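Local coordinates for Alpha/beta hydrolase fold protein (PDB 4Y7D) that probably acts as a hydrolase of the alpha/beta hydrolase fold, on a substrate that is not established, at residues Asp67-Tyr71 and Phe72-Leu76; Gly144-Lys147 and Val148-Thr152; Ala218-Asp221 and Asn222-Gln226. All blocks are in the same frame, centred on the assembly; numbering follows the deposited sequence.

Contact 1 (67-76) and contact 3 (218-226) are neighbours, their centres about 11 Å apart. The tyrosine hydroxyl and the guanidinium of the loop after strand 62-66 both reach Asp223 on helix 217-227, so a buried loop and a partly buried helix share one polar junction. Contact 2 (144-152) stands apart on the surface. Its nearest atoms lie about 10 Å from contact 1 and about 7 Å from contact 3. The chemistry follows this placement: turn bonds and a bridging threonine in contact 1, plain helical bonds with few side-chain touches in contact 2, and in contact 3 a helix joining a Met-aromatic pair to well-paired carboxylates.

Contact 1: residues Asp67-Tyr71 and Phe72-Leu76; sequences DRPGY and FGTPL
Asp67-Tyr71 and Phe72-Leu76 form one continuous loop in which a type II turn from Arg68 to Tyr71 runs straight into a type II' turn from Tyr71 to Thr74. The second turn is closed by Thr74 N donating to Tyr71 O at 3.2 Å, and Gly70 N bonds back to Thr74 O at 2.9 Å. Gly70 has a phi of 93°, where a CB would jam against the preceding carbonyl oxygen and crowd Leu76 CD1.

Thr74 makes contact through both branches. Its OG1 gives a hydrogen bond of 2.7 Å to Asp67 O, approaching from above the carbonyl plane, 37° out of it, while Thr74 OG1 is also bonded to Asp26 N of strand 23-31. CG2 stands anti to the Thr74 backbone N, which lays it beside the Pro69 ring, 3.7 Å from Pro69 CA. A valine in place of Thr74 would probably keep that methyl packing but leave the Asp67 carbonyl and the Asp26 amide without their shared hydroxyl. Farther along, Pro69 CB rests 4.2 Å from Leu76 CD1. One water joins the Asp67 side chain, just ahead of the first turn, to the second turn, donating to Asp67 OD2 at 2.7 Å and accepting from Gly73 N; Asp67 OD1 takes the backbone N-H of His46.

Arg68 and Tyr71 point from the loop to Asp223 of helix 217-227. The Asp-x-x-Gly turn directly after strand 62-66 resembles the one that follows the equivalent strand in many alpha/beta hydrolases.

Contact 2: residues Gly144-Lys147 and Val148-Thr152; sequences GAEK and VLMGT
The flat groups that meet between Gly144-Lys147 and Val148-Thr152 are peptides, with no aromatic ring among them. Leu149 N sits almost in line with the Ala145 C=O bond, 2.9 Å from Ala145 O. Val148 N bonds to Gly144 O at 3.3 Å and Met150 N to Glu146 O at 2.9 Å, and the last turn closes with a weak bond from Gly151 N to Lys147 O.

Side chains add little. Met150, present as selenomethionine, sets CG beside its own backbone N (chi1 -56°), which brings that carbon to 3.2 Å from Glu146 O and 4.0 Å from Glu146 CG, the two chains crossing at a slant. Val148 CG2 approaches Gly144 O at 3.8 Å. At the far end Thr152 OG1 donates to Val148 O in an unusually short bond of 2.5 Å, a length too short to be read as a measure of strength, and also accepts from Gly155 N, capping the next helix.

Thr152 therefore stands at the junction between helices 144-151 and 153-165. The Asn211 side-chain amide bonds to the carbonyls of both Leu149 and Thr152, tying this surface helix to the loop that follows helix 197-209.

Contact 3: residues Ala218-Asp221 and Asn222-Gln226; sequences AGFD and NDMDQ
Phe220 and Met224, one helical turn apart, form the main side-chain pair between Ala218-Asp221 and Asn222-Gln226. Phe220 holds CG anti to its backbone N (chi1 176°), while Met224, a selenomethionine, keeps CG beside its own N (chi1 -64°) and bends again at the next two torsions. The two side chains consequently slant across each other, and Met224 CG comes over one ring face, offset toward the rim. That carbon is 3.9 Å from the Phe220 ring centroid and 20° off the ring normal, a CH-pi contact. Met224 SE stands more obliquely, 4.5 Å from the same centroid, giving a Met-aromatic contact. His212 stacks on the Phe220 ring and Phe139 meets it edge-to-face.

Beneath this pair the backbone is regular: Met224 N donates to Phe220 O at 2.9 Å, and Asp223 N to Gly219 O at 2.9 Å. Asp223 turns its carboxylate back along the helix, so Asp223 OD1 lies 3.3 Å from Gly219 O. These are two acceptors, and the nearness is probably offset by Arg68, Tyr71 and Ser42, all of which bind OD2. Asn222 instead swings outward, its ND2 donating to Val80 O. On the more exposed side, Asp221 pairs with Lys217 and Asp225 with Arg229, each four residues apart.

The helix thus carries an i to i+4 Met-aromatic pair and directs the buried, polar Asp223 and Asn222 to partners on the loops. Its place in the chain, between strands 124-130 and 242-247, is consistent with the helical cap that many alpha/beta hydrolases insert after their sixth strand.

Contact 1: residues Asp67-Tyr71 and Phe72-Leu76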
loop_
_atom_site.group_PDB
_atom_site.type_symbol
_atom_site.label_atom_id
_atom_site.label_comp_id
_atom_site.label_asym_id
_atom_site.label_seq_id
_atom_site.Cartn_x
_atom_site.Cartn_y
_atom_site.Cartn_z
ATOM N N ASP A 67 3.524 -1.597 -10.560
ATOM C CA ASP A 67 2.100 -1.587 -10.891
ATOM C C ASP A 67 1.657 -3.051 -10.817
ATOM O O ASP A 67 2.158 -3.883 -11.556
ATOM C CB ASP A 67 1.849 -1.033 -12.282
ATOM C CG ASP A 67 1.928 0.465 -12.351
ATOM O OD1 ASP A 67 1.173 1.111 -11.596
ATOM O OD2 ASP A 67 2.716 1.033 -13.172
ATOM N N ARG A 68 0.767 -3.391 -9.889
ATOM C CA ARG A 68 0.267 -4.755 -9.809
ATOM C C ARG A 68 -0.576 -5.065 -11.029
ATOM O O ARG A 68 -1.081 -4.142 -11.708
ATOM C CB ARG A 68 -0.484 -5.013 -8.507
ATOM C CG ARG A 68 0.443 -4.932 -7.284
ATOM C CD ARG A 68 -0.178 -5.527 -6.029
ATOM N NE ARG A 68 -1.273 -4.672 -5.552
ATOM C CZ ARG A 68 -2.559 -4.953 -5.711
ATOM N NH1 ARG A 68 -3.470 -4.089 -5.328
ATOM N NH2 ARG A 68 -2.914 -6.062 -6.312
ATOM N N PRO A 69 -0.684 -6.346 -11.357
ATOM C CA PRO A 69 -1.493 -6.748 -12.525
ATOM C C PRO A 69 -2.883 -6.144 -12.551
ATOM O O PRO A 69 -3.596 -6.204 -11.525
ATOM C CB PRO A 69 -1.522 -8.257 -12.396
ATOM C CG PRO A 69 -0.150 -8.574 -11.833
ATOM C CD PRO A 69 0.060 -7.505 -10.792
ATOM N N GLY A 70 -3.238 -5.595 -13.722
ATOM C CA GLY A 70 -4.502 -4.938 -13.927
ATOM C C GLY A 70 -4.488 -3.458 -13.686
ATOM O O GLY A 70 -5.501 -2.795 -13.934
ATOM N N TYR A 71 -3.370 -2.917 -13.177
ATOM C CA TYR A 71 -3.209 -1.528 -12.972
ATOM C C TYR A 71 -2.208 -0.933 -13.952
ATOM O O TYR A 71 -1.086 -1.444 -14.147
ATOM C CB TYR A 71 -2.714 -1.266 -11.572
ATOM C CG TYR A 71 -3.722 -1.654 -10.523
ATOM C CD1 TYR A 71 -4.775 -0.803 -10.215
ATOM C CD2 TYR A 71 -3.645 -2.878 -9.818
ATOM C CE1 TYR A 71 -5.665 -1.115 -9.226
ATOM C CE2 TYR A 71 -4.566 -3.213 -8.818
ATOM C CZ TYR A 71 -5.559 -2.307 -8.514
ATOM O OH TYR A 71 -6.466 -2.571 -7.520
ATOM N N PHE A 72 -2.627 0.167 -14.560
ATOM C CA PHE A 72 -1.841 0.843 -15.578
ATOM C C PHE A 72 -1.280 -0.157 -16.583
ATOM O O PHE A 72 -2.052 -0.873 -17.189
ATOM C CB PHE A 72 -0.764 1.725 -14.945
ATOM C CG PHE A 72 -1.312 2.924 -14.188
ATOM C CD1 PHE A 72 -2.411 3.629 -14.665
ATOM C CD2 PHE A 72 -0.664 3.399 -13.046
ATOM C CE1 PHE A 72 -2.914 4.719 -13.966
ATOM C CE2 PHE A 72 -1.131 4.526 -12.372
ATOM C CZ PHE A 72 -2.256 5.191 -12.848
ATOM N N GLY A 73 0.058 -0.210 -16.759
ATOM C CA GLY A 73 0.599 -1.035 -17.835
ATOM C C GLY A 73 0.852 -2.508 -17.557
ATOM O O GLY A 73 1.256 -3.235 -18.487
ATOM N N THR A 74 0.663 -2.962 -16.321
ATOM C CA THR A 74 0.931 -4.366 -16.016
ATOM C C THR A 74 -0.287 -5.181 -16.400
ATOM O O THR A 74 -1.349 -4.981 -15.823
ATOM C CB THR A 74 1.314 -4.598 -14.575
ATOM O OG1 THR A 74 2.458 -3.790 -14.222
ATOM C CG2 THR A 74 1.618 -6.033 -14.311
ATOM N N PRO A 75 -0.144 -6.113 -17.336
ATOM C CA PRO A 75 -1.324 -6.863 -17.709
ATOM C C PRO A 75 -1.823 -7.769 -16.604
ATOM O O PRO A 75 -1.062 -8.314 -15.838
ATOM C CB PRO A 75 -0.885 -7.687 -18.931
ATOM C CG PRO A 75 0.577 -7.667 -18.929
ATOM C CD PRO A 75 1.058 -6.559 -18.046
ATOM N N LEU A 76 -3.146 -7.938 -16.527
ATOM C CA LEU A 76 -3.713 -8.847 -15.548
ATOM C C LEU A 76 -3.125 -10.253 -15.641
ATOM O O LEU A 76 -2.887 -10.913 -14.604
ATOM C CB LEU A 76 -5.274 -8.850 -15.706
ATOM C CG LEU A 76 -6.018 -9.565 -14.602
ATOM C CD1 LEU A 76 -5.616 -9.063 -13.198
ATOM C CD2 LEU A 76 -7.514 -9.441 -14.819
HETATM O O HOH W 1 2.376 1.116 -15.860
#

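Contact 2: residues Gly144-Lys147 and Val148-Thr152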
loop_
_atom_site.group_PDB
_atom_site.type_symbol
_atom_site.label_atom_id
_atom_site.label_comp_id
_atom_site.label_asym_id
_atom_site.label_seq_id
_atom_site.Cartn_x
_atom_site.Cartn_y
_atom_site.Cartn_z
ATOM N N GLY A 144 -24.381 6.204 -4.597
ATOM C CA GLY A 144 -24.644 7.609 -4.852
ATOM C C GLY A 144 -23.435 8.366 -5.358
ATOM O O GLY A 144 -22.773 7.959 -6.331
ATOM N N ALA A 145 -23.170 9.486 -4.696
ATOM C CA ALA A 145 -22.139 10.417 -5.149
ATOM C C ALA A 145 -20.759 9.798 -4.983
ATOM O O ALA A 145 -19.936 9.902 -5.889
ATOM C CB ALA A 145 -22.229 11.749 -4.409
ATOM N N GLU A 146 -20.512 9.133 -3.852
ATOM C CA GLU A 146 -19.221 8.461 -3.657
ATOM C C GLU A 146 -18.918 7.478 -4.796
ATOM O O GLU A 146 -17.795 7.371 -5.267
ATOM C CB GLU A 146 -19.149 7.718 -2.317
ATOM C CG GLU A 146 -17.699 7.438 -1.906
ATOM C CD GLU A 146 -17.518 6.285 -0.912
ATOM O OE1 GLU A 146 -18.473 5.499 -0.638
ATOM O OE2 GLU A 146 -16.388 6.160 -0.393
ATOM N N LYS A 147 -19.921 6.764 -5.252
ATOM C CA LYS A 147 -19.735 5.818 -6.341
ATOM C C LYS A 147 -19.294 6.490 -7.638
ATOM O O LYS A 147 -18.438 5.968 -8.367
ATOM C CB LYS A 147 -21.045 5.075 -6.596
ATOM C CG LYS A 147 -20.959 4.052 -7.696
ATOM C CD LYS A 147 -22.286 3.351 -7.933
ATOM C CE LYS A 147 -21.985 1.929 -8.371
ATOM N NZ LYS A 147 -23.125 1.308 -9.078
ATOM N N VAL A 148 -19.945 7.607 -7.982
ATOM C CA VAL A 148 -19.559 8.351 -9.165
ATOM C C VAL A 148 -18.158 8.925 -9.000
ATOM O O VAL A 148 -17.344 8.864 -9.917
ATOM C CB VAL A 148 -20.537 9.491 -9.454
ATOM C CG1 VAL A 148 -19.990 10.388 -10.545
ATOM C CG2 VAL A 148 -21.867 8.916 -9.924
ATOM N N LEU A 149 -17.889 9.463 -7.826
ATOM C CA LEU A 149 -16.618 10.095 -7.566
ATOM C C LEU A 149 -15.470 9.121 -7.646
ATOM O O LEU A 149 -14.411 9.461 -8.188
ATOM C CB LEU A 149 -16.631 10.749 -6.184
ATOM C CG LEU A 149 -15.413 11.615 -5.854
ATOM C CD1 LEU A 149 -15.243 12.800 -6.789
ATOM C CD2 LEU A 149 -15.523 12.086 -4.403
HETATM N N MSE A 150 -15.639 7.921 -7.083
HETATM C CA MSE A 150 -14.558 6.920 -7.093
HETATM C C MSE A 150 -14.597 5.932 -8.271
HETATM O O MSE A 150 -13.654 5.180 -8.481
HETATM C CB MSE A 150 -14.693 6.093 -5.815
HETATM C CG MSE A 150 -14.687 6.881 -4.517
HETATM SE SE MSE A 150 -12.833 7.507 -4.352
HETATM C CE MSE A 150 -13.556 9.190 -4.022
ATOM N N GLY A 151 -15.701 5.875 -9.006
ATOM C CA GLY A 151 -15.864 4.883 -10.057
ATOM C C GLY A 151 -15.863 5.354 -11.497
ATOM O O GLY A 151 -15.954 4.511 -12.393
ATOM N N THR A 152 -15.800 6.670 -11.741
ATOM C CA THR A 152 -15.935 7.212 -13.099
ATOM C C THR A 152 -14.796 8.154 -13.467
ATOM O O THR A 152 -14.086 8.699 -12.603
ATOM C CB THR A 152 -17.256 7.998 -13.315
ATOM O OG1 THR A 152 -17.309 9.123 -12.433
ATOM C CG2 THR A 152 -18.450 7.131 -13.052
#

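Contact 3: residues Ala218-Asp221 and Asn222-Gln226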
loop_
_atom_site.group_PDB
_atom_site.type_symbol
_atom_site.label_atom_id
_atom_site.label_comp_id
_atom_site.label_asym_id
_atom_site.label_seq_id
_atom_site.Cartn_x
_atom_site.Cartn_y
_atom_site.Cartn_z
ATOM N N ALA A 218 -9.408 -2.848 -14.086
ATOM C CA ALA A 218 -9.172 -4.294 -14.184
ATOM C C ALA A 218 -8.594 -4.861 -12.923
ATOM O O ALA A 218 -9.024 -5.908 -12.426
ATOM C CB ALA A 218 -8.290 -4.637 -15.382
ATOM N N GLY A 219 -7.594 -4.155 -12.402
ATOM C CA GLY A 219 -6.884 -4.613 -11.227
ATOM C C GLY A 219 -7.727 -4.480 -9.974
ATOM O O GLY A 219 -7.663 -5.328 -9.080
ATOM N N PHE A 220 -8.529 -3.418 -9.922
ATOM C CA PHE A 220 -9.392 -3.202 -8.761
ATOM C C PHE A 220 -10.464 -4.290 -8.678
ATOM O O PHE A 220 -10.655 -4.898 -7.630
ATOM C CB PHE A 220 -10.042 -1.829 -8.820
ATOM C CG PHE A 220 -11.009 -1.596 -7.684
ATOM C CD1 PHE A 220 -10.527 -1.414 -6.414
ATOM C CD2 PHE A 220 -12.383 -1.679 -7.893
ATOM C CE1 PHE A 220 -11.385 -1.253 -5.336
ATOM C CE2 PHE A 220 -13.282 -1.497 -6.824
ATOM C CZ PHE A 220 -12.769 -1.267 -5.548
ATOM N N ASP A 221 -11.157 -4.550 -9.791
ATOM C CA ASP A 221 -12.191 -5.602 -9.835
ATOM C C ASP A 221 -11.585 -6.985 -9.522
ATOM O O ASP A 221 -12.132 -7.787 -8.769
ATOM C CB ASP A 221 -12.806 -5.643 -11.237
ATOM C CG ASP A 221 -13.745 -4.476 -11.499
ATOM O OD1 ASP A 221 -14.098 -3.766 -10.538
ATOM O OD2 ASP A 221 -14.164 -4.300 -12.656
ATOM N N ASN A 222 -10.391 -7.227 -10.062
ATOM C CA ASN A 222 -9.684 -8.462 -9.769
ATOM C C ASN A 222 -9.358 -8.597 -8.262
ATOM O O ASN A 222 -9.561 -9.642 -7.640
ATOM C CB ASN A 222 -8.379 -8.532 -10.561
ATOM C CG ASN A 222 -7.650 -9.821 -10.286
ATOM O OD1 ASN A 222 -8.210 -10.878 -10.515
ATOM N ND2 ASN A 222 -6.457 -9.760 -9.774
ATOM N N ASP A 223 -8.865 -7.525 -7.675
ATOM C CA ASP A 223 -8.520 -7.539 -6.234
ATOM C C ASP A 223 -9.793 -7.802 -5.400
ATOM O O ASP A 223 -9.804 -8.608 -4.459
ATOM C CB ASP A 223 -7.910 -6.219 -5.778
ATOM C CG ASP A 223 -6.509 -5.967 -6.253
ATOM O OD1 ASP A 223 -5.822 -6.884 -6.764
ATOM O OD2 ASP A 223 -6.073 -4.783 -6.101
HETATM N N MSE A 224 -10.874 -7.140 -5.753
HETATM C CA MSE A 224 -12.116 -7.325 -4.957
HETATM C C MSE A 224 -12.578 -8.758 -5.068
HETATM O O MSE A 224 -13.050 -9.372 -4.097
HETATM C CB MSE A 224 -13.212 -6.323 -5.380
HETATM C CG MSE A 224 -12.767 -4.888 -5.077
HETATM SE SE MSE A 224 -12.333 -4.358 -3.209
HETATM C CE MSE A 224 -10.388 -4.481 -3.166
ATOM N N ASP A 225 -12.485 -9.337 -6.251
ATOM C CA ASP A 225 -12.889 -10.701 -6.429
ATOM C C ASP A 225 -11.957 -11.681 -5.686
ATOM O O ASP A 225 -12.420 -12.612 -4.989
ATOM C CB ASP A 225 -12.938 -11.047 -7.910
ATOM C CG ASP A 225 -13.175 -12.486 -8.133
ATOM O OD1 ASP A 225 -14.137 -13.009 -7.589
ATOM O OD2 ASP A 225 -12.413 -13.123 -8.866
ATOM N N GLN A 226 -10.648 -11.449 -5.784
ATOM C CA GLN A 226 -9.704 -12.354 -5.172
ATOM C C GLN A 226 -9.732 -12.262 -3.659
ATOM O O GLN A 226 -9.615 -13.272 -2.982
ATOM C CB GLN A 226 -8.281 -12.042 -5.661
ATOM C CG GLN A 226 -8.019 -12.468 -7.110
ATOM C CD GLN A 226 -8.176 -13.952 -7.270
ATOM O OE1 GLN A 226 -7.674 -14.704 -6.466
ATOM N NE2 GLN A 226 -8.904 -14.375 -8.247
#